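Local atomic coordinates of putative uncharacterized protein (PDB entry 3M3I), a protein that is of unknown function but belongs to the DUF985 family of the cupin superfamily and folds into paired antiparallel beta-sheets. Residues I63-T68 with S172-I177; H76-D81 with A154-S159; D81-Y86 with Q147-G152; Q93-L98 with Q129-V134. All coordinates share one frame; numbering follows the deposited sequence.

Overall arrangement
Of the paired strands described here, 56-67 comes first, and interaction 1 pairs its end with strand 172-179. This closes the longest loop of the four. Interaction 2 lies inside that loop and joins strand 76-77 to strand 155-159. Interaction 3 nests inside interaction 2 and shares Asp81 with it. Interaction 4 is innermost. The contacts nest and none cross. Interactions 1 and 3 belong to one antiparallel sheet, where strand 172-179 neighbours strand 81-87. Interactions 2 and 4 belong to the other, where strand 155-159 neighbours strand 92-98. Phe156 against Trp84 and Val150, and Tyr148 against Leu94 and Val134, pack the two sheets together, as in a cupin barrel.

Interaction 1. Residues I63-T68 with S172-I177; sequences IYFLCT and SLVSCI
Ile63 to Cys67 pair with Cys176 to Ser172 as antiparallel strands of a cupin-type beta-sheet. Six backbone hydrogen bonds join the hydrogen-bonded pairs Ile63-Cys176, Phe65-Val174 and Cys67-Ser172. Side chains then fill the two faces. On one face, Phe65 CB sits over the notch between Val174 CG2 and Cys176 SG, each 3.8 Å from it. Phe65 CG is anti to the backbone N (chi1 -175°), and the ring leads away from segment 172-177, leaving Val174 CG2 near its edge. The sulfur lies oblique to the ring, 5.4 Å from the Phe65 centroid. The ring itself meets Trp84. Next along, Ile63 CG1 rests on Cys176 CB at 3.7 Å. On the other face, Leu66 CB meets Leu173 CD1 at 4.2 Å, and Trp24 of helix 21-27 packs on both leucines. Ser175 OG bonds to His87 NE2, and it also lies 3.6 Å from Tyr64 CD1.

Interaction 2. Residues H76-D81 with A154-S159; sequences HRLCSD and AIFGSS
His76 and Phe156 form an antiparallel hydrogen-bonded pair in a beta-sheet of the cupin fold. Both backbone bonds are nearly straight: His76 N to Phe156 O and Phe156 N to His76 O are each 3.0 Å. Each side chain has its CG between the backbone N and the carbonyl carbon (chi1 62° and 70°), which starts the two rings toward each other across the pair. The rings meet with centroids 4.2 Å apart and planes at 47°. His76 NE2 lies over one face of the phenyl ring, 3.2 Å from Phe156 CZ. His76 ND1 is hydrogen-bonded to His74 O. Arg77 follows, with CG 3.6 Å from Ala154 O. Its guanidinium passes obliquely by Ile155 and makes a salt bridge to Glu188 through NH1. Leu78 then brings CD1 to the edge of the phenyl ring, 3.7 Å from Phe156 CZ. Strand 155-159 lies between strands 76-77 and 92-98, and strand 188-189 flanks 76-77 on its other side. Glu82 and Trp84 of strand 81-87 pack on Phe156 from the other sheet.

Interaction 3. Residues D81-Y86 with Q147-G152; sequences DETWMY and QYTVPG
An antiparallel beta ladder of the cupin-type fold pairs strand 81-87 with strand 147-150. Glu82 with Val150 and Trp84 with Tyr148 are the hydrogen-bonded pairs. In the second, the bond from Trp84 N to Tyr148 O is 2.7 Å and almost straight. Between them, at the non-hydrogen-bonded pair, Thr83 OG1 and Thr149 OG1 form a hydrogen bond of 2.7 Å; either may be the donor. In both threonines OG1 is anti to the carbonyl carbon (chi1 -63° and -66°), and the hydroxyls meet across the strands. Beside them, Thr83 CG2 touches Gln147 CG at 3.8 Å. The amide end of Gln147 turns to the second subunit: OE1 bonds Thr62 OG1 there, and NE2 reaches Ser175 OG of that subunit less firmly. On the other face, Val150 CG2 lies obliquely against the indole, 3.6 Å from Trp84 NE1. Trp84 NE1 makes a weak hydrogen bond to Glu82 OE1. Asp81 has two grips: OD1 bonds Tyr60 OH of the second subunit, tying this end of the ladder to that subunit. Its OD2 accepts Gly152 N through the anti lone pair, at 2.9 Å and 169°.

Interaction 4. Residues Q93-L98 with Q129-V134; sequences QLHVIL and QVYRRV
Leu94 and Val134 begin an antiparallel ladder at the edge of a cupin-type sheet, with Leu94 N to Val134 O at 2.6 Å. Val96 with Arg132 continues it, and Leu98 N reaches Val130 O. Tyr131 has CG anti to the backbone N (chi1 175°), and His95 has CG anti to the carbonyl carbon (chi1 -58°). These different first torsions let the side chains lie side by side, pointing the same way. Tyr131 OH thus accepts a weak bond from His95 ND1, 2.9 Å long but bent to 123°. His95 NE2 is bonded to Ser159 OG. Gln93 is extended beyond CG and Arg133 from CG to NE. They cross at about a right angle, and Gln93 NE2 comes within 3.2 Å of Arg133 CD. On the face of Leu94 and Val96, Leu98 CD1 meets Val130 CG1 at 4.1 Å. Val130 CG1 sits over the centre of one face of the Arg132 guanidinium. Main-chain bonds run along the ladder. Side chains add one weak bond; Gln93 NE2 and Arg133 NE are both donors.

Interaction 1. Residues I63-T68 with S172-I177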
loop_
_atom_site.group_PDB
_atom_site.type_symbol
_atom_site.label_atom_id
_atom_site.label_comp_id
_atom_site.label_asym_id
_atom_site.label_seq_id
_atom_site.Cartn_x
_atom_site.Cartn_y
_atom_site.Cartn_z
ATOM N N ILE A 63 2.429 1.119 -7.725
ATOM C CA ILE A 63 2.161 2.296 -8.551
ATOM C C ILE A 63 1.388 3.349 -7.782
ATOM O O ILE A 63 0.764 3.064 -6.777
ATOM C CB ILE A 63 1.341 1.960 -9.830
ATOM C CG1 ILE A 63 -0.074 1.509 -9.487
ATOM C CG2 ILE A 63 2.019 0.884 -10.676
ATOM C CD1 ILE A 63 -1.001 1.485 -10.688
ATOM N N TYR A 64 1.470 4.584 -8.263
ATOM C CA TYR A 64 0.540 5.626 -7.896
ATOM C C TYR A 64 -0.589 5.605 -8.930
ATOM O O TYR A 64 -0.332 5.568 -10.114
ATOM C CB TYR A 64 1.223 6.965 -7.940
ATOM C CG TYR A 64 2.206 7.253 -6.825
ATOM C CD1 TYR A 64 1.783 7.373 -5.504
ATOM C CD2 TYR A 64 3.542 7.467 -7.099
ATOM C CE1 TYR A 64 2.679 7.677 -4.493
ATOM C CE2 TYR A 64 4.439 7.763 -6.098
ATOM C CZ TYR A 64 4.008 7.873 -4.802
ATOM O OH TYR A 64 4.914 8.181 -3.809
ATOM N N PHE A 65 -1.837 5.612 -8.489
ATOM C CA PHE A 65 -2.961 5.649 -9.411
ATOM C C PHE A 65 -3.905 6.792 -9.072
ATOM O O PHE A 65 -4.359 6.892 -7.943
ATOM C CB PHE A 65 -3.717 4.321 -9.387
ATOM C CG PHE A 65 -4.814 4.255 -10.390
ATOM C CD1 PHE A 65 -4.538 3.985 -11.720
ATOM C CD2 PHE A 65 -6.119 4.506 -10.023
ATOM C CE1 PHE A 65 -5.552 3.939 -12.659
ATOM C CE2 PHE A 65 -7.140 4.457 -10.958
ATOM C CZ PHE A 65 -6.852 4.180 -12.280
ATOM N N LEU A 66 -4.202 7.642 -10.054
ATOM C CA LEU A 66 -5.180 8.729 -9.882
ATOM C C LEU A 66 -6.342 8.547 -10.862
ATOM O O LEU A 66 -6.158 8.139 -12.007
ATOM C CB LEU A 66 -4.505 10.101 -10.018
ATOM C CG LEU A 66 -5.328 11.400 -9.924
ATOM C CD1 LEU A 66 -4.468 12.600 -9.479
ATOM C CD2 LEU A 66 -6.003 11.719 -11.253
ATOM N N CYS A 67 -7.542 8.853 -10.385
ATOM C CA CYS A 67 -8.797 8.639 -11.104
ATOM C C CYS A 67 -9.575 9.963 -11.068
ATOM O O CYS A 67 -9.521 10.672 -10.079
ATOM C CB CYS A 67 -9.568 7.535 -10.394
ATOM S SG CYS A 67 -10.912 6.707 -11.278
ATOM N N THR A 68 -10.270 10.292 -12.154
ATOM C CA THR A 68 -11.099 11.499 -12.243
ATOM C C THR A 68 -12.486 11.106 -12.752
ATOM O O THR A 68 -12.674 9.984 -13.201
ATOM C CB THR A 68 -10.474 12.542 -13.196
ATOM O OG1 THR A 68 -10.087 11.902 -14.418
ATOM C CG2 THR A 68 -9.246 13.195 -12.577
ATOM N N SER A 172 -9.254 11.306 -7.134
ATOM C CA SER A 172 -8.856 10.458 -6.025
ATOM C C SER A 172 -7.504 9.853 -6.313
ATOM O O SER A 172 -7.362 9.131 -7.291
ATOM C CB SER A 172 -9.860 9.344 -5.838
ATOM O OG SER A 172 -9.434 8.483 -4.803
ATOM N N LEU A 173 -6.516 10.151 -5.471
ATOM C CA LEU A 173 -5.173 9.594 -5.616
ATOM C C LEU A 173 -4.990 8.413 -4.648
ATOM O O LEU A 173 -5.333 8.499 -3.471
ATOM C CB LEU A 173 -4.128 10.674 -5.344
ATOM C CG LEU A 173 -2.644 10.278 -5.275
ATOM C CD1 LEU A 173 -2.140 9.724 -6.592
ATOM C CD2 LEU A 173 -1.801 11.470 -4.839
ATOM N N VAL A 174 -4.455 7.312 -5.154
ATOM C CA VAL A 174 -4.167 6.149 -4.334
ATOM C C VAL A 174 -2.799 5.592 -4.706
ATOM O O VAL A 174 -2.153 6.066 -5.635
ATOM C CB VAL A 174 -5.242 5.001 -4.507
ATOM C CG1 VAL A 174 -6.598 5.428 -4.015
ATOM C CG2 VAL A 174 -5.327 4.527 -5.954
ATOM N N SER A 175 -2.370 4.592 -3.948
ATOM C CA SER A 175 -1.312 3.699 -4.365
ATOM C C SER A 175 -1.928 2.330 -4.559
ATOM O O SER A 175 -2.836 1.958 -3.825
ATOM C CB SER A 175 -0.206 3.638 -3.318
ATOM O OG SER A 175 0.503 4.849 -3.268
ATOM N N CYS A 176 -1.444 1.602 -5.567
ATOM C CA CYS A 176 -1.822 0.219 -5.783
ATOM C C CYS A 176 -0.595 -0.685 -5.708
ATOM O O CYS A 176 0.470 -0.344 -6.217
ATOM C CB CYS A 176 -2.488 0.056 -7.140
ATOM S SG CYS A 176 -3.903 1.113 -7.410
ATOM N N ILE A 177 -0.750 -1.848 -5.083
ATOM C CA ILE A 177 0.317 -2.855 -5.055
ATOM C C ILE A 177 -0.240 -4.153 -5.605
ATOM O O ILE A 177 -1.222 -4.642 -5.093
ATOM C CB ILE A 177 0.834 -3.071 -3.618
ATOM C CG1 ILE A 177 1.235 -1.737 -2.999
ATOM C CG2 ILE A 177 2.022 -4.008 -3.582
ATOM C CD1 ILE A 177 1.542 -1.868 -1.534
#

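Interaction 2. Residues H76-D81 with A154-S159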
loop_
_atom_site.group_PDB
_atom_site.type_symbol
_atom_site.label_atom_id
_atom_site.label_comp_id
_atom_site.label_asym_id
_atom_site.label_seq_id
_atom_site.Cartn_x
_atom_site.Cartn_y
_atom_site.Cartn_z
ATOM N N HIS A 76 -11.325 -4.333 -16.166
ATOM C CA HIS A 76 -10.180 -5.144 -16.556
ATOM C C HIS A 76 -9.975 -6.288 -15.554
ATOM O O HIS A 76 -10.660 -6.368 -14.525
ATOM C CB HIS A 76 -8.929 -4.272 -16.627
ATOM C CG HIS A 76 -8.550 -3.657 -15.319
ATOM N ND1 HIS A 76 -9.233 -2.594 -14.772
ATOM C CD2 HIS A 76 -7.572 -3.969 -14.438
ATOM C CE1 HIS A 76 -8.684 -2.267 -13.617
ATOM N NE2 HIS A 76 -7.676 -3.088 -13.389
ATOM N N ARG A 77 -9.041 -7.171 -15.848
ATOM C CA ARG A 77 -8.808 -8.306 -14.986
ATOM C C ARG A 77 -7.311 -8.604 -14.863
ATOM O O ARG A 77 -6.555 -8.449 -15.825
ATOM C CB ARG A 77 -9.584 -9.519 -15.500
ATOM C CG ARG A 77 -9.403 -10.790 -14.682
ATOM C CD ARG A 77 -9.563 -12.002 -15.553
ATOM N NE ARG A 77 -10.959 -12.344 -15.775
ATOM C CZ ARG A 77 -11.443 -12.898 -16.882
ATOM N NH1 ARG A 77 -10.669 -13.153 -17.928
ATOM N NH2 ARG A 77 -12.730 -13.186 -16.945
ATOM N N LEU A 78 -6.904 -9.011 -13.661
ATOM C CA LEU A 78 -5.529 -9.380 -13.367
ATOM C C LEU A 78 -5.549 -10.852 -13.008
ATOM O O LEU A 78 -6.588 -11.487 -13.068
ATOM C CB LEU A 78 -4.980 -8.538 -12.209
ATOM C CG LEU A 78 -4.865 -7.026 -12.444
ATOM C CD1 LEU A 78 -4.674 -6.258 -11.148
ATOM C CD2 LEU A 78 -3.730 -6.694 -13.403
ATOM N N CYS A 79 -4.403 -11.410 -12.671
ATOM C CA CYS A 79 -4.369 -12.771 -12.144
ATOM C C CYS A 79 -3.780 -12.838 -10.727
ATOM O O CYS A 79 -3.772 -13.890 -10.128
ATOM C CB CYS A 79 -3.630 -13.706 -13.111
ATOM S SG CYS A 79 -1.916 -13.940 -12.736
ATOM N N SER A 80 -3.316 -11.709 -10.201
ATOM C CA SER A 80 -2.900 -11.598 -8.813
ATOM C C SER A 80 -3.746 -10.543 -8.094
ATOM O O SER A 80 -4.398 -9.732 -8.740
ATOM C CB SER A 80 -1.423 -11.223 -8.750
ATOM O OG SER A 80 -0.643 -12.133 -9.498
ATOM N N ASP A 81 -3.729 -10.574 -6.758
ATOM C CA ASP A 81 -4.429 -9.589 -5.922
ATOM C C ASP A 81 -3.841 -8.206 -6.131
ATOM O O ASP A 81 -2.639 -8.066 -6.343
ATOM C CB ASP A 81 -4.271 -9.891 -4.426
ATOM C CG ASP A 81 -4.877 -11.203 -4.002
ATOM O OD1 ASP A 81 -4.496 -11.676 -2.915
ATOM O OD2 ASP A 81 -5.728 -11.762 -4.721
ATOM N N ALA A 154 -10.815 -11.159 -10.318
ATOM C CA ALA A 154 -11.966 -10.266 -10.342
ATOM C C ALA A 154 -11.968 -9.401 -11.600
ATOM O O ALA A 154 -10.920 -8.946 -12.042
ATOM C CB ALA A 154 -11.992 -9.381 -9.090
ATOM N N ILE A 155 -13.149 -9.210 -12.183
ATOM C CA ILE A 155 -13.371 -8.178 -13.193
ATOM C C ILE A 155 -13.727 -6.900 -12.429
ATOM O O ILE A 155 -14.740 -6.856 -11.734
ATOM C CB ILE A 155 -14.503 -8.562 -14.152
ATOM C CG1 ILE A 155 -14.134 -9.820 -14.956
ATOM C CG2 ILE A 155 -14.830 -7.416 -15.113
ATOM C CD1 ILE A 155 -15.318 -10.523 -15.544
ATOM N N PHE A 156 -12.893 -5.869 -12.548
ATOM C CA PHE A 156 -13.044 -4.660 -11.736
ATOM C C PHE A 156 -12.611 -3.348 -12.406
ATOM O O PHE A 156 -11.832 -3.343 -13.362
ATOM C CB PHE A 156 -12.283 -4.823 -10.426
ATOM C CG PHE A 156 -10.792 -4.821 -10.574
ATOM C CD1 PHE A 156 -10.140 -5.850 -11.211
ATOM C CD2 PHE A 156 -10.032 -3.809 -10.033
ATOM C CE1 PHE A 156 -8.776 -5.855 -11.331
ATOM C CE2 PHE A 156 -8.664 -3.822 -10.148
ATOM C CZ PHE A 156 -8.039 -4.843 -10.788
ATOM N N GLY A 157 -13.099 -2.233 -11.870
ATOM C CA GLY A 157 -12.766 -0.905 -12.405
ATOM C C GLY A 157 -12.930 0.139 -11.327
ATOM O O GLY A 157 -13.311 -0.211 -10.227
ATOM N N SER A 158 -12.656 1.409 -11.627
ATOM C CA SER A 158 -12.824 2.454 -10.634
ATOM C C SER A 158 -13.378 3.759 -11.196
ATOM O O SER A 158 -13.280 4.011 -12.387
ATOM C CB SER A 158 -11.518 2.689 -9.864
ATOM O OG SER A 158 -10.594 3.467 -10.593
ATOM N N SER A 159 -14.001 4.557 -10.318
ATOM C CA SER A 159 -14.584 5.841 -10.703
ATOM C C SER A 159 -14.646 6.799 -9.528
ATOM O O SER A 159 -14.518 6.391 -8.367
ATOM C CB SER A 159 -15.990 5.663 -11.294
ATOM O OG SER A 159 -16.916 5.256 -10.311
#

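Interaction 3. Residues D81-Y86 with Q147-G152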
loop_
_atom_site.group_PDB
_atom_site.type_symbol
_atom_site.label_atom_id
_atom_site.label_comp_id
_atom_site.label_asym_id
_atom_site.label_seq_id
_atom_site.Cartn_x
_atom_site.Cartn_y
_atom_site.Cartn_z
ATOM N N ASP A 81 -3.729 -10.574 -6.758
ATOM C CA ASP A 81 -4.429 -9.589 -5.922
ATOM C C ASP A 81 -3.841 -8.206 -6.131
ATOM O O ASP A 81 -2.639 -8.066 -6.343
ATOM C CB ASP A 81 -4.271 -9.891 -4.426
ATOM C CG ASP A 81 -4.877 -11.203 -4.002
ATOM O OD1 ASP A 81 -4.496 -11.676 -2.915
ATOM O OD2 ASP A 81 -5.728 -11.762 -4.721
ATOM N N GLU A 82 -4.681 -7.187 -6.030
ATOM C CA GLU A 82 -4.223 -5.813 -6.065
ATOM C C GLU A 82 -4.795 -5.015 -4.884
ATOM O O GLU A 82 -6.009 -4.933 -4.701
ATOM C CB GLU A 82 -4.626 -5.171 -7.379
ATOM C CG GLU A 82 -4.149 -3.739 -7.498
ATOM C CD GLU A 82 -4.495 -3.106 -8.823
ATOM O OE1 GLU A 82 -5.632 -3.305 -9.308
ATOM O OE2 GLU A 82 -3.624 -2.400 -9.360
ATOM N N THR A 83 -3.904 -4.416 -4.103
ATOM C CA THR A 83 -4.290 -3.720 -2.883
ATOM C C THR A 83 -4.252 -2.214 -3.121
ATOM O O THR A 83 -3.243 -1.690 -3.591
ATOM C CB THR A 83 -3.354 -4.105 -1.688
ATOM O OG1 THR A 83 -3.472 -5.508 -1.406
ATOM C CG2 THR A 83 -3.710 -3.325 -0.456
ATOM N N TRP A 84 -5.349 -1.542 -2.770
ATOM C CA TRP A 84 -5.562 -0.109 -3.005
ATOM C C TRP A 84 -5.523 0.705 -1.707
ATOM O O TRP A 84 -6.351 0.489 -0.852
ATOM C CB TRP A 84 -6.942 0.082 -3.631
ATOM C CG TRP A 84 -7.042 -0.487 -4.983
ATOM C CD1 TRP A 84 -6.977 -1.803 -5.327
ATOM C CD2 TRP A 84 -7.234 0.240 -6.195
ATOM N NE1 TRP A 84 -7.106 -1.944 -6.683
ATOM C CE2 TRP A 84 -7.259 -0.703 -7.245
ATOM C CE3 TRP A 84 -7.374 1.598 -6.499
ATOM C CZ2 TRP A 84 -7.417 -0.338 -8.572
ATOM C CZ3 TRP A 84 -7.543 1.967 -7.820
ATOM C CH2 TRP A 84 -7.563 0.998 -8.847
ATOM N N MET A 85 -4.604 1.667 -1.596
ATOM C CA MET A 85 -4.412 2.481 -0.385
ATOM C C MET A 85 -4.745 3.949 -0.643
ATOM O O MET A 85 -4.109 4.558 -1.477
ATOM C CB MET A 85 -2.950 2.444 0.060
ATOM C CG MET A 85 -2.590 1.389 1.071
ATOM S SD MET A 85 -2.179 -0.232 0.431
ATOM C CE MET A 85 -1.182 0.109 -1.018
ATOM N N TYR A 86 -5.687 4.517 0.110
ATOM C CA TYR A 86 -6.080 5.914 -0.026
ATOM C C TYR A 86 -4.994 6.916 0.456
ATOM O O TYR A 86 -4.451 6.774 1.540
ATOM C CB TYR A 86 -7.386 6.175 0.741
ATOM C CG TYR A 86 -7.770 7.639 0.785
ATOM C CD1 TYR A 86 -7.234 8.489 1.759
ATOM C CD2 TYR A 86 -8.643 8.186 -0.163
ATOM C CE1 TYR A 86 -7.578 9.835 1.809
ATOM C CE2 TYR A 86 -8.995 9.548 -0.125
ATOM C CZ TYR A 86 -8.448 10.363 0.859
ATOM O OH TYR A 86 -8.753 11.697 0.907
ATOM N N GLN A 147 -7.829 1.050 3.071
ATOM C CA GLN A 147 -7.134 0.000 2.337
ATOM C C GLN A 147 -8.173 -1.038 1.902
ATOM O O GLN A 147 -9.141 -1.276 2.604
ATOM C CB GLN A 147 -6.083 -0.610 3.269
ATOM C CG GLN A 147 -5.214 -1.697 2.680
ATOM C CD GLN A 147 -4.524 -2.560 3.735
ATOM O OE1 GLN A 147 -4.431 -3.751 3.573
ATOM N NE2 GLN A 147 -4.009 -1.946 4.793
ATOM N N TYR A 148 -7.966 -1.646 0.740
ATOM C CA TYR A 148 -8.815 -2.721 0.239
ATOM C C TYR A 148 -8.095 -3.474 -0.876
ATOM O O TYR A 148 -7.358 -2.875 -1.661
ATOM C CB TYR A 148 -10.143 -2.173 -0.272
ATOM C CG TYR A 148 -11.011 -3.227 -0.907
ATOM C CD1 TYR A 148 -11.929 -3.957 -0.151
ATOM C CD2 TYR A 148 -10.890 -3.525 -2.257
ATOM C CE1 TYR A 148 -12.724 -4.940 -0.740
ATOM C CE2 TYR A 148 -11.671 -4.498 -2.843
ATOM C CZ TYR A 148 -12.578 -5.206 -2.086
ATOM O OH TYR A 148 -13.340 -6.168 -2.696
ATOM N N THR A 149 -8.327 -4.788 -0.933
ATOM C CA THR A 149 -7.648 -5.703 -1.847
ATOM C C THR A 149 -8.625 -6.343 -2.829
ATOM O O THR A 149 -9.573 -7.004 -2.426
ATOM C CB THR A 149 -6.910 -6.821 -1.083
ATOM O OG1 THR A 149 -5.842 -6.250 -0.334
ATOM C CG2 THR A 149 -6.325 -7.854 -2.034
ATOM N N VAL A 150 -8.365 -6.148 -4.125
ATOM C CA VAL A 150 -9.197 -6.699 -5.187
ATOM C C VAL A 150 -8.638 -8.079 -5.487
ATOM O O VAL A 150 -7.493 -8.184 -5.896
ATOM C CB VAL A 150 -9.164 -5.811 -6.451
ATOM C CG1 VAL A 150 -10.021 -6.410 -7.549
ATOM C CG2 VAL A 150 -9.637 -4.405 -6.117
ATOM N N PRO A 151 -9.424 -9.146 -5.255
ATOM C CA PRO A 151 -8.812 -10.464 -5.419
ATOM C C PRO A 151 -8.486 -10.753 -6.880
ATOM O O PRO A 151 -9.224 -10.323 -7.766
ATOM C CB PRO A 151 -9.886 -11.424 -4.899
ATOM C CG PRO A 151 -10.795 -10.578 -4.050
ATOM C CD PRO A 151 -10.801 -9.250 -4.737
ATOM N N GLY A 152 -7.375 -11.450 -7.112
ATOM C CA GLY A 152 -7.019 -11.922 -8.439
ATOM C C GLY A 152 -8.173 -12.682 -9.068
ATOM O O GLY A 152 -8.820 -13.493 -8.425
#

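Interaction 4. Residues Q93-L98 with Q129-V134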
loop_
_atom_site.group_PDB
_atom_site.type_symbol
_atom_site.label_atom_id
_atom_site.label_comp_id
_atom_site.label_asym_id
_atom_site.label_seq_id
_atom_site.Cartn_x
_atom_site.Cartn_y
_atom_site.Cartn_z
ATOM N N GLN A 93 -14.408 4.950 -5.817
ATOM C CA GLN A 93 -15.391 3.887 -5.861
ATOM C C GLN A 93 -14.877 2.772 -6.745
ATOM O O GLN A 93 -14.640 2.969 -7.940
ATOM C CB GLN A 93 -16.740 4.387 -6.359
ATOM C CG GLN A 93 -17.827 3.350 -6.201
ATOM C CD GLN A 93 -19.186 3.836 -6.628
ATOM O OE1 GLN A 93 -19.522 4.999 -6.466
ATOM N NE2 GLN A 93 -19.985 2.932 -7.157
ATOM N N LEU A 94 -14.683 1.613 -6.129
ATOM C CA LEU A 94 -14.204 0.429 -6.794
ATOM C C LEU A 94 -15.423 -0.406 -7.140
ATOM O O LEU A 94 -16.291 -0.628 -6.290
ATOM C CB LEU A 94 -13.281 -0.376 -5.875
ATOM C CG LEU A 94 -11.805 -0.024 -5.846
ATOM C CD1 LEU A 94 -11.127 -0.701 -4.669
ATOM C CD2 LEU A 94 -11.175 -0.480 -7.159
ATOM N N HIS A 95 -15.476 -0.866 -8.381
ATOM C CA HIS A 95 -16.565 -1.688 -8.879
ATOM C C HIS A 95 -15.992 -3.072 -9.104
ATOM O O HIS A 95 -15.317 -3.290 -10.105
ATOM C CB HIS A 95 -17.096 -1.116 -10.200
ATOM C CG HIS A 95 -17.588 0.297 -10.095
ATOM N ND1 HIS A 95 -18.897 0.651 -10.336
ATOM C CD2 HIS A 95 -16.938 1.444 -9.786
ATOM C CE1 HIS A 95 -19.030 1.955 -10.178
ATOM N NE2 HIS A 95 -17.857 2.456 -9.836
ATOM N N VAL A 96 -16.254 -3.999 -8.199
ATOM C CA VAL A 96 -15.589 -5.304 -8.206
ATOM C C VAL A 96 -16.579 -6.442 -8.480
ATOM O O VAL A 96 -17.469 -6.691 -7.675
ATOM C CB VAL A 96 -14.893 -5.568 -6.842
ATOM C CG1 VAL A 96 -14.146 -6.885 -6.857
ATOM C CG2 VAL A 96 -13.937 -4.436 -6.490
ATOM N N ILE A 97 -16.434 -7.132 -9.609
ATOM C CA ILE A 97 -17.191 -8.358 -9.839
ATOM C C ILE A 97 -16.253 -9.520 -9.508
ATOM O O ILE A 97 -15.246 -9.703 -10.169
ATOM C CB ILE A 97 -17.700 -8.494 -11.288
ATOM C CG1 ILE A 97 -18.404 -7.215 -11.759
ATOM C CG2 ILE A 97 -18.637 -9.690 -11.384
ATOM C CD1 ILE A 97 -18.461 -7.050 -13.274
ATOM N N LEU A 98 -16.564 -10.282 -8.468
ATOM C CA LEU A 98 -15.673 -11.349 -8.010
ATOM C C LEU A 98 -15.900 -12.589 -8.842
ATOM O O LEU A 98 -17.022 -12.853 -9.221
ATOM C CB LEU A 98 -15.940 -11.686 -6.540
ATOM C CG LEU A 98 -15.914 -10.553 -5.517
ATOM C CD1 LEU A 98 -16.481 -11.067 -4.193
ATOM C CD2 LEU A 98 -14.502 -10.005 -5.316
ATOM N N GLN A 129 -20.781 -13.837 -10.046
ATOM C CA GLN A 129 -22.142 -13.526 -9.597
ATOM C C GLN A 129 -22.247 -12.367 -8.625
ATOM O O GLN A 129 -23.298 -11.735 -8.556
ATOM C CB GLN A 129 -22.793 -14.754 -8.969
ATOM C CG GLN A 129 -23.005 -15.879 -9.945
ATOM C CD GLN A 129 -24.127 -16.760 -9.528
ATOM O OE1 GLN A 129 -25.295 -16.401 -9.677
ATOM N NE2 GLN A 129 -23.795 -17.924 -8.983
ATOM N N VAL A 130 -21.173 -12.085 -7.887
ATOM C CA VAL A 130 -21.223 -11.119 -6.790
ATOM C C VAL A 130 -20.592 -9.770 -7.143
ATOM O O VAL A 130 -19.379 -9.647 -7.244
ATOM C CB VAL A 130 -20.575 -11.697 -5.501
ATOM C CG1 VAL A 130 -20.544 -10.659 -4.388
ATOM C CG2 VAL A 130 -21.342 -12.929 -5.033
ATOM N N TYR A 131 -21.437 -8.754 -7.300
ATOM C CA TYR A 131 -20.982 -7.385 -7.502
ATOM C C TYR A 131 -20.827 -6.690 -6.147
ATOM O O TYR A 131 -21.736 -6.722 -5.304
ATOM C CB TYR A 131 -21.968 -6.622 -8.394
ATOM C CG TYR A 131 -21.657 -5.148 -8.575
ATOM C CD1 TYR A 131 -20.364 -4.702 -8.823
ATOM C CD2 TYR A 131 -22.664 -4.202 -8.521
ATOM C CE1 TYR A 131 -20.086 -3.358 -8.985
ATOM C CE2 TYR A 131 -22.391 -2.857 -8.687
ATOM C CZ TYR A 131 -21.100 -2.443 -8.916
ATOM O OH TYR A 131 -20.847 -1.103 -9.082
ATOM N N ARG A 132 -19.667 -6.074 -5.941
ATOM C CA ARG A 132 -19.378 -5.351 -4.713
ATOM C C ARG A 132 -18.908 -3.942 -5.025
ATOM O O ARG A 132 -17.922 -3.754 -5.740
ATOM C CB ARG A 132 -18.323 -6.095 -3.899
ATOM C CG ARG A 132 -18.821 -7.442 -3.378
ATOM C CD ARG A 132 -18.304 -7.725 -1.985
ATOM N NE ARG A 132 -18.658 -9.057 -1.499
ATOM C CZ ARG A 132 -19.857 -9.413 -1.037
ATOM N NH1 ARG A 132 -20.869 -8.551 -1.010
ATOM N NH2 ARG A 132 -20.054 -10.652 -0.612
ATOM N N ARG A 133 -19.640 -2.963 -4.500
ATOM C CA ARG A 133 -19.243 -1.565 -4.563
ATOM C C ARG A 133 -18.454 -1.244 -3.296
ATOM O O ARG A 133 -18.949 -1.423 -2.186
ATOM C CB ARG A 133 -20.481 -0.668 -4.690
ATOM C CG ARG A 133 -20.224 0.842 -4.593
ATOM C CD ARG A 133 -21.535 1.623 -4.746
ATOM N NE ARG A 133 -21.408 3.020 -4.333
ATOM C CZ ARG A 133 -21.398 3.446 -3.068
ATOM N NH1 ARG A 133 -21.504 2.587 -2.058
ATOM N NH2 ARG A 133 -21.272 4.746 -2.809
ATOM N N VAL A 134 -17.217 -0.789 -3.469
ATOM C CA VAL A 134 -16.354 -0.445 -2.344
ATOM C C VAL A 134 -15.845 0.979 -2.512
ATOM O O VAL A 134 -15.381 1.351 -3.587
ATOM C CB VAL A 134 -15.173 -1.424 -2.253
ATOM C CG1 VAL A 134 -14.231 -1.054 -1.124
ATOM C CG2 VAL A 134 -15.684 -2.842 -2.075
#